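Local coordinates for protein ML032222a iGluR (Mnemiopsis leidyi, PDB 4YKI) that binds glycine in the clamshell ligand-binding domain of a ctenophore ionotropic glutamate receptor and probably couples this to ion-channel opening, at residues B[30-34]-B[53-57]. Residues are numbered along the deposited sequence; the frame is centred on the assembly and turned at random.
Sequences GNDCW and YEYIQ
N31 ND2 donates to Y53 O at 3.0 Å, and the N-H...O angle of 163° makes the bond nearly straight, although the donor sits well above the carbonyl plane. This side-chain-to-backbone bond ties the 3-10 turn 31-33, part of a disulfide-bearing loop (C33 to C28), to strand 52-56, an outermost strand of the three-stranded parallel sheet in this periplasmic-binding-protein-like domain. With CG of N31 turned anti to its carbonyl carbon, N31 ND2 lies over one face of the Y53 ring, toward its rim, 3.4 Å from CE2 of Y53; amide and ring planes are only 8° apart. The other amide atom, OD1, accepts from a water that in turn takes the N-H of Y55, so both ends of the amide engage the strand. Beside it Y55 CB sits over one face of the W34 indole, a CH-pi contact 3.9 Å from the centroid of the five-membered ring. The two rings meet obliquely, planes at 39°, with CD1 of W34 3.3 Å from CD2 of Y55. Y55 OH bonds to N39 of helix 37-49, which fixes the far end of that ring. A second water accepts from W34 NE1 at 2.9 Å and donates to Y55 O. Were W34 cut back to an alanine, this water would probably lose its NE1 donor, and Y55 CB and CD2 the indole they pack against. At the indole edge, Q57 CG meets W34 CZ2 at 3.7 Å.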
# COMPACT_ATOMS: atom_id res chain seq x y z
N GLY B 30 26.10 -6.32 -18.30
CA GLY B 30 24.72 -6.76 -18.26
C GLY B 30 24.08 -6.66 -16.88
O GLY B 30 24.28 -5.69 -16.14
N ASN B 31 23.31 -7.68 -16.54
CA ASN B 31 22.55 -7.67 -15.29
C ASN B 31 23.45 -7.60 -14.06
O ASN B 31 23.03 -7.11 -13.01
CB ASN B 31 21.65 -8.91 -15.20
CG ASN B 31 20.56 -8.93 -16.26
OD1 ASN B 31 20.24 -7.92 -16.87
ND2 ASN B 31 19.99 -10.10 -16.47
N ASP B 32 24.69 -8.07 -14.20
CA ASP B 32 25.66 -8.07 -13.10
C ASP B 32 26.01 -6.69 -12.60
O ASP B 32 26.54 -6.57 -11.51
CB ASP B 32 26.99 -8.69 -13.53
CG ASP B 32 26.93 -10.15 -13.78
OD1 ASP B 32 26.01 -10.81 -13.28
OD2 ASP B 32 27.86 -10.63 -14.46
N CYS B 33 25.75 -5.68 -13.41
CA CYS B 33 26.01 -4.30 -13.01
C CYS B 33 25.02 -3.78 -11.98
O CYS B 33 25.25 -2.74 -11.37
CB CYS B 33 26.00 -3.38 -14.22
SG CYS B 33 27.29 -3.70 -15.43
N TRP B 34 23.93 -4.51 -11.77
CA TRP B 34 22.82 -4.06 -10.95
C TRP B 34 22.75 -4.85 -9.64
O TRP B 34 23.00 -6.05 -9.62
CB TRP B 34 21.50 -4.22 -11.71
CG TRP B 34 21.40 -3.33 -12.91
CD1 TRP B 34 21.86 -3.60 -14.18
CD2 TRP B 34 20.80 -2.03 -12.97
NE1 TRP B 34 21.59 -2.55 -15.01
CE2 TRP B 34 20.92 -1.58 -14.30
CE3 TRP B 34 20.15 -1.22 -12.04
CZ2 TRP B 34 20.42 -0.35 -14.72
CZ3 TRP B 34 19.65 0.01 -12.46
CH2 TRP B 34 19.80 0.43 -13.79
N TYR B 53 15.77 -11.44 -18.45
CA TYR B 53 15.55 -10.01 -18.45
C TYR B 53 16.84 -9.25 -18.69
O TYR B 53 17.95 -9.80 -18.63
CB TYR B 53 14.92 -9.55 -17.11
CG TYR B 53 15.78 -9.85 -15.91
CD1 TYR B 53 15.75 -11.10 -15.31
CD2 TYR B 53 16.68 -8.91 -15.42
CE1 TYR B 53 16.56 -11.40 -14.25
CE2 TYR B 53 17.51 -9.21 -14.35
CZ TYR B 53 17.45 -10.47 -13.77
OH TYR B 53 18.24 -10.82 -12.72
N GLU B 54 16.67 -7.97 -18.98
CA GLU B 54 17.75 -7.00 -19.00
C GLU B 54 17.19 -5.70 -18.49
O GLU B 54 15.98 -5.49 -18.53
CB GLU B 54 18.31 -6.82 -20.41
CG GLU B 54 17.32 -6.18 -21.39
CD GLU B 54 17.84 -6.14 -22.80
OE1 GLU B 54 17.52 -7.08 -23.55
OE2 GLU B 54 18.56 -5.17 -23.14
N TYR B 55 18.06 -4.80 -18.06
CA TYR B 55 17.66 -3.48 -17.62
C TYR B 55 18.01 -2.43 -18.66
O TYR B 55 19.10 -2.47 -19.24
CB TYR B 55 18.35 -3.15 -16.29
CG TYR B 55 17.96 -4.01 -15.10
CD1 TYR B 55 16.73 -3.85 -14.48
CD2 TYR B 55 18.84 -4.94 -14.58
CE1 TYR B 55 16.40 -4.61 -13.38
CE2 TYR B 55 18.51 -5.71 -13.48
CZ TYR B 55 17.29 -5.53 -12.88
OH TYR B 55 16.96 -6.25 -11.75
N ILE B 56 17.10 -1.50 -18.88
CA ILE B 56 17.27 -0.42 -19.85
C ILE B 56 17.00 0.90 -19.14
O ILE B 56 15.92 1.13 -18.58
CB ILE B 56 16.32 -0.56 -21.06
CG1 ILE B 56 16.61 -1.89 -21.77
CG2 ILE B 56 16.41 0.66 -22.02
CD1 ILE B 56 15.87 -2.13 -23.06
N GLN B 57 18.01 1.77 -19.14
CA GLN B 57 17.87 3.09 -18.56
C GLN B 57 17.46 4.11 -19.60
O GLN B 57 17.91 4.06 -20.72
CB GLN B 57 19.19 3.52 -17.94
CG GLN B 57 19.78 2.55 -16.96
CD GLN B 57 20.88 3.18 -16.16
OE1 GLN B 57 20.66 4.14 -15.42
NE2 GLN B 57 22.09 2.64 -16.31
O HOH W 1 20.87 -5.44 -17.80
O HOH W 2 21.72 -2.17 -17.92